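Long-range contacts in glutamate--cysteine ligase GshA (Methylobacillus flagellatus KT, PDB 3K1T), which probably acts as a ligase that joins glutamate and cysteine to form gamma-glutamylcysteine: residues Q38-P43 and A412-T417; A42-S47 and Y347-F352. All coordinates share one frame; numbering follows the deposited sequence. Where two conformers were deposited one is given.

Contact 1 (Q38-P43 and A412-T417); sequences QEYGAP and ALLAAT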
loop_
_atom_site.group_PDB
_atom_site.type_symbol
_atom_site.label_atom_id
_atom_site.label_comp_id
_atom_site.label_asym_id
_atom_site.label_seq_id
_atom_site.Cartn_x
_atom_site.Cartn_y
_atom_site.Cartn_z
ATOM N N GLN A 38 10.391 -11.229 7.012
ATOM C CA GLN A 38 9.953 -12.637 7.028
ATOM C C GLN A 38 10.314 -13.298 8.350
ATOM O O GLN A 38 9.568 -14.139 8.858
ATOM C CB GLN A 38 10.585 -13.470 5.897
ATOM C CG GLN A 38 10.111 -13.112 4.503
ATOM C CD GLN A 38 10.794 -13.919 3.385
ATOM O OE1 GLN A 38 11.353 -13.350 2.420
ATOM N NE2 GLN A 38 10.709 -15.243 3.485
ATOM N N GLU A 39 11.467 -12.934 8.902
ATOM C CA GLU A 39 11.901 -13.461 10.185
ATOM C C GLU A 39 11.229 -12.797 11.390
ATOM O O GLU A 39 10.851 -13.497 12.334
ATOM C CB GLU A 39 13.419 -13.343 10.299
ATOM C CG GLU A 39 13.942 -13.728 11.664
ATOM C CD GLU A 39 15.433 -14.030 11.703
ATOM O OE1 GLU A 39 16.154 -13.769 10.710
ATOM O OE2 GLU A 39 15.883 -14.540 12.765
ATOM N N TYR A 40 11.055 -11.467 11.363
ATOM C CA TYR A 40 10.634 -10.714 12.545
ATOM C C TYR A 40 9.234 -10.067 12.636
ATOM O O TYR A 40 8.774 -9.770 13.733
ATOM C CB TYR A 40 11.686 -9.653 12.857
ATOM C CG TYR A 40 13.024 -10.226 13.251
ATOM C CD1 TYR A 40 13.210 -10.850 14.498
ATOM C CD2 TYR A 40 14.104 -10.152 12.391
ATOM C CE1 TYR A 40 14.449 -11.352 14.865
ATOM C CE2 TYR A 40 15.317 -10.665 12.736
ATOM C CZ TYR A 40 15.489 -11.255 13.976
ATOM O OH TYR A 40 16.737 -11.735 14.255
ATOM N N GLY A 41 8.583 -9.940 11.494
ATOM C CA GLY A 41 7.348 -9.189 11.374
ATOM C C GLY A 41 7.760 -7.747 11.531
ATOM O O GLY A 41 8.962 -7.437 11.451
ATOM N N ALA A 42 6.748 -6.915 11.774
ATOM C CA ALA A 42 6.866 -5.489 12.027
ATOM C C ALA A 42 5.678 -5.094 12.917
ATOM O O ALA A 42 4.615 -5.756 12.917
ATOM C CB ALA A 42 6.831 -4.659 10.708
ATOM N N PRO A 43 5.821 -3.994 13.661
ATOM C CA PRO A 43 4.708 -3.526 14.479
ATOM C C PRO A 43 3.547 -3.054 13.595
ATOM O O PRO A 43 3.737 -2.772 12.402
ATOM C CB PRO A 43 5.280 -2.284 15.222
ATOM C CG PRO A 43 6.715 -2.321 14.999
ATOM C CD PRO A 43 6.983 -3.094 13.770
ATOM N N ALA A 412 15.571 1.466 12.172
ATOM C CA ALA A 412 15.119 1.709 13.563
ATOM C C ALA A 412 13.846 0.886 13.881
ATOM O O ALA A 412 13.695 0.356 14.976
ATOM C CB ALA A 412 14.881 3.209 13.796
ATOM N N LEU A 413 12.924 0.786 12.929
ATOM C CA LEU A 413 11.749 -0.086 13.084
ATOM C C LEU A 413 12.108 -1.541 13.315
ATOM O O LEU A 413 11.561 -2.207 14.218
ATOM C CB LEU A 413 10.826 0.024 11.855
ATOM C CG LEU A 413 9.481 -0.682 11.967
ATOM C CD1 LEU A 413 8.590 0.154 12.871
ATOM C CD2 LEU A 413 8.814 -0.881 10.566
ATOM N N LEU A 414 13.045 -2.053 12.523
ATOM C CA LEU A 414 13.498 -3.428 12.665
ATOM C C LEU A 414 14.123 -3.660 14.056
ATOM O O LEU A 414 13.815 -4.661 14.752
ATOM C CB LEU A 414 14.530 -3.745 11.554
ATOM C CG LEU A 414 15.173 -5.125 11.578
ATOM C CD1 LEU A 414 14.078 -6.232 11.540
ATOM C CD2 LEU A 414 16.147 -5.280 10.394
ATOM N N ALA A 415 14.941 -2.712 14.487
ATOM C CA ALA A 415 15.546 -2.813 15.788
ATOM C C ALA A 415 14.495 -2.873 16.913
ATOM O O ALA A 415 14.632 -3.698 17.847
ATOM C CB ALA A 415 16.543 -1.632 16.034
ATOM N N ALA A 416 13.490 -2.005 16.843
ATOM C CA ALA A 416 12.389 -1.986 17.838
ATOM C C ALA A 416 11.611 -3.316 17.835
ATOM O O ALA A 416 11.263 -3.833 18.926
ATOM C CB ALA A 416 11.458 -0.828 17.593
ATOM N N THR A 417 11.416 -3.885 16.648
ATOM C CA THR A 417 10.726 -5.161 16.457
ATOM C C THR A 417 11.498 -6.303 17.140
ATOM O O THR A 417 10.924 -7.104 17.897
ATOM C CB THR A 417 10.570 -5.479 14.958
ATOM O OG1 THR A 417 9.845 -4.416 14.355
ATOM C CG2 THR A 417 9.847 -6.849 14.711
#

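Contact 2 (A42-S47 and Y347-F352); sequences APFYAS and YMMDHF. With SO4 (sulfate ion), chain B.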
loop_
_atom_site.group_PDB
_atom_site.type_symbol
_atom_site.label_atom_id
_atom_site.label_comp_id
_atom_site.label_asym_id
_atom_site.label_seq_id
_atom_site.Cartn_x
_atom_site.Cartn_y
_atom_site.Cartn_z
ATOM N N ALA A 42 6.748 -6.915 11.774
ATOM C CA ALA A 42 6.866 -5.489 12.027
ATOM C C ALA A 42 5.678 -5.094 12.917
ATOM O O ALA A 42 4.615 -5.756 12.917
ATOM C CB ALA A 42 6.831 -4.659 10.708
ATOM N N PRO A 43 5.821 -3.994 13.661
ATOM C CA PRO A 43 4.708 -3.526 14.479
ATOM C C PRO A 43 3.547 -3.054 13.595
ATOM O O PRO A 43 3.737 -2.772 12.402
ATOM C CB PRO A 43 5.280 -2.284 15.222
ATOM C CG PRO A 43 6.715 -2.321 14.999
ATOM C CD PRO A 43 6.983 -3.094 13.770
ATOM N N PHE A 44 2.374 -2.897 14.209
ATOM C CA PHE A 44 1.186 -2.378 13.523
ATOM C C PHE A 44 1.471 -0.975 12.955
ATOM O O PHE A 44 1.128 -0.666 11.807
ATOM C CB PHE A 44 -0.023 -2.346 14.514
ATOM C CG PHE A 44 -1.323 -1.994 13.863
ATOM C CD1 PHE A 44 -2.136 -2.989 13.336
ATOM C CD2 PHE A 44 -1.740 -0.671 13.770
ATOM C CE1 PHE A 44 -3.311 -2.690 12.690
ATOM C CE2 PHE A 44 -2.936 -0.356 13.136
ATOM C CZ PHE A 44 -3.723 -1.372 12.589
ATOM N N TYR A 45 2.070 -0.117 13.803
ATOM C CA TYR A 45 2.444 1.231 13.442
ATOM C C TYR A 45 3.631 1.732 14.265
ATOM O O TYR A 45 3.973 1.144 15.297
ATOM C CB TYR A 45 1.251 2.211 13.462
ATOM C CG TYR A 45 0.510 2.463 14.763
ATOM C CD1 TYR A 45 0.915 1.933 16.001
ATOM C CD2 TYR A 45 -0.656 3.230 14.740
ATOM C CE1 TYR A 45 0.165 2.172 17.184
ATOM C CE2 TYR A 45 -1.384 3.495 15.894
ATOM C CZ TYR A 45 -0.976 2.979 17.122
ATOM O OH TYR A 45 -1.729 3.283 18.249
ATOM N N ALA A 46 4.267 2.802 13.788
ATOM C CA ALA A 46 5.436 3.360 14.451
ATOM C C ALA A 46 5.825 4.686 13.832
ATOM O O ALA A 46 5.526 4.961 12.655
ATOM C CB ALA A 46 6.624 2.371 14.353
ATOM N N SER A 47 6.539 5.490 14.605
ATOM C CA SER A 47 7.191 6.678 14.062
ATOM C C SER A 47 8.629 6.742 14.540
ATOM O O SER A 47 8.951 6.299 15.670
ATOM C CB SER A 47 6.452 7.966 14.422
ATOM O OG SER A 47 6.477 8.231 15.797
ATOM N N TYR A 347 6.715 8.145 9.493
ATOM C CA TYR A 347 5.604 7.252 9.889
ATOM C C TYR A 347 5.578 5.963 9.049
ATOM O O TYR A 347 5.719 5.997 7.801
ATOM C CB TYR A 347 4.259 7.994 9.744
ATOM C CG TYR A 347 3.863 8.738 10.982
ATOM C CD1 TYR A 347 4.747 9.650 11.592
ATOM C CD2 TYR A 347 2.635 8.515 11.587
ATOM C CE1 TYR A 347 4.401 10.302 12.759
ATOM C CE2 TYR A 347 2.265 9.185 12.746
ATOM C CZ TYR A 347 3.162 10.059 13.341
ATOM O OH TYR A 347 2.825 10.672 14.519
HETATM N N MSE A 348 5.362 4.846 9.734
HETATM C CA MSE A 348 5.236 3.536 9.151
HETATM C C MSE A 348 4.008 2.828 9.674
HETATM O O MSE A 348 3.630 3.022 10.831
HETATM C CB MSE A 348 6.484 2.702 9.420
HETATM C CG MSE A 348 7.687 3.218 8.568
HETATM SE SE MSE A 348 9.410 2.921 9.426
HETATM C CE MSE A 348 9.131 4.078 10.958
HETATM N N MSE A 349 3.378 2.048 8.804
HETATM C CA MSE A 349 2.367 1.062 9.192
HETATM C C MSE A 349 2.766 -0.272 8.586
HETATM O O MSE A 349 3.226 -0.332 7.427
HETATM C CB MSE A 349 0.967 1.528 8.761
HETATM C CG MSE A 349 0.640 2.875 9.362
HETATM SE SE MSE A 349 -1.264 3.356 9.109
HETATM C CE MSE A 349 -1.888 2.337 10.628
ATOM N N ASP A 350 2.693 -1.333 9.378
ATOM C CA ASP A 350 3.394 -2.585 9.040
ATOM C C ASP A 350 4.843 -2.167 8.713
ATOM O O ASP A 350 5.388 -1.271 9.391
ATOM C CB ASP A 350 2.700 -3.374 7.905
ATOM C CG ASP A 350 3.327 -4.757 7.686
ATOM O OD1 ASP A 350 3.440 -5.490 8.648
ATOM O OD2 ASP A 350 3.739 -5.095 6.579
ATOM N N HIS A 351 5.480 -2.729 7.683
ATOM C CA HIS A 351 6.877 -2.317 7.404
ATOM C C HIS A 351 6.975 -1.296 6.257
ATOM O O HIS A 351 8.017 -1.196 5.607
ATOM C CB HIS A 351 7.770 -3.533 7.149
ATOM C CG HIS A 351 7.285 -4.455 6.056
ATOM N ND1 HIS A 351 6.802 -5.728 6.314
ATOM C CD2 HIS A 351 7.220 -4.291 4.709
ATOM C CE1 HIS A 351 6.479 -6.307 5.165
ATOM N NE2 HIS A 351 6.730 -5.462 4.177
ATOM N N PHE A 352 5.907 -0.542 6.004
ATOM C CA PHE A 352 5.854 0.413 4.892
ATOM C C PHE A 352 5.913 1.842 5.400
ATOM O O PHE A 352 5.205 2.214 6.355
ATOM C CB PHE A 352 4.584 0.204 4.069
ATOM C CG PHE A 352 4.557 -1.117 3.378
ATOM C CD1 PHE A 352 5.496 -1.396 2.374
ATOM C CD2 PHE A 352 3.686 -2.079 3.742
ATOM C CE1 PHE A 352 5.492 -2.632 1.729
ATOM C CE2 PHE A 352 3.707 -3.343 3.119
ATOM C CZ PHE A 352 4.626 -3.608 2.130
HETATM S S SO4 B . 5.037 11.066 17.446
HETATM O O1 SO4 B . 5.165 12.437 17.008
HETATM O O2 SO4 B . 4.825 10.431 16.183
HETATM O O3 SO4 B . 6.249 10.570 18.057
HETATM O O4 SO4 B . 3.876 10.905 18.350
HETATM O O HOH W 1 3.534 -7.028 10.668
HETATM O O HOH W 2 4.978 -0.210 11.996
#

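Contact 1 (Q38-P43 and A412-T417)
Thr-417 of helix 398-421 points toward the end of helix 26-40 and the loop that follows, Tyr-40 to Pro-43. Its two branches divide the work. The methyl CG2, anti to its own backbone N, lies 3.8 Å from Tyr-40 CB. It also sits against two carbonyl oxygens, Tyr-40 O and Gly-41 O, the latter 3.4 Å from CG2. The hydroxyl faces Pro-43 instead, with OG1 3.2 Å from CD of the proline ring, whose side chain crosses that of the threonine at a slant. OG1 donates to Leu-413 O at 2.8 Å, from above the carbonyl plane. That oxygen also accepts the helical bond from Thr-417 N, so one carbonyl satisfies both groups.

Pro-43 and Leu-413 meet tip to tip, with CD of the proline 3.7 Å from CD1 of the leucine. The other leucine methyl, CD2, reaches Ala-42 CB more loosely. Leu-414 brings CD1 to within 4.0 Å of Tyr-40 CD2, obliquely to the ring. Glu-39 CG lies over the centre of one face of that ring. Gly-41 O is buried here and has no polar partner in the model.

No hydrogen bond joins the segments. This is van der Waals packing, largely of apolar groups, of a helix C-terminus and its exit loop, with Gly-41 at positive phi, against the side of helix 398-421.

Contact 2 (A42-S47 and Y347-F352)
Ala-46 and Met-348 form the hydrogen-bonded pair of two antiparallel strands. Ala-46 N donates to Met-348 O at 3.0 Å, and Met-348 N returns a straighter bond to Ala-46 O, 168° at the hydrogen. Asp-350 N adds a third bond, to Phe-44 O, from well above the carbonyl plane. CA-H...O contacts run between these bonds, among them Tyr-45 CA to Met-348 O at 3.4 Å.

Two waters bridge the loop ends. One donates to Ala-42 O and Asp-350 OD1, the other to Pro-43 O and Asp-350 O. Lys-90 forms a salt bridge with Asp-350 OD2. His-351 NE2 is hydrogen-bonded to Glu-89 of the second subunit.

The apolar contacts lie beside the ladder. Phe-44 and selenomethionine Met-349 run side by side in the same direction. The Met-349 chain bends at its last torsion (chi3 83°), which places CE 3.8 Å from Phe-44 CE2. Ala-42 CB packs at 3.8 Å against His-351 CB. The His-351 ring stacks on Trp-37.

Ser-47 and Tyr-347 form a non-hydrogen-bonded pair. Ser-47 CB lies over the tyrosine ring in a CH-pi contact, 4.0 Å from the centroid. Ser-47 OG donates to O2 of a sulfate ion at 2.8 Å, and Tyr-347 OH makes a weak bond to the same oxygen. Gly-67 N, Asn-63 ND2 and Arg-359 NH2 also hydrogen-bond to the sulfate.

The chemistry thus changes along the pair. A buried ladder leads from a buried aspartate, paired with Lys-90 and bridged by water, to an anion-binding end. The sulfate probably comes from the crystallisation liquor, but its donors are consistent with a pocket suited to an anionic group.

In the fold
Contacts 1 and 2 start from the same part of the chain and share Ala-42 and Pro-43. Helix 26-40 ends in contact 1, and strand 45-52 begins in contact 2. The partners come much later: strand 340-349 first, then helix 398-421. The two centres are 9 Å apart. Leu-413 joins them directly, with CD1 3.3 Å from Ala-46 CB and CD2 4.0 Å from the selenium SE of selenomethionine Met-348. Helix 398-421 therefore packs on the Ala-46 and Met-348 face of the antiparallel sheet, while Met-349 on the other face touches helix 77-91. Distant parts of the glutamate-cysteine ligase family region thus meet around one short connection.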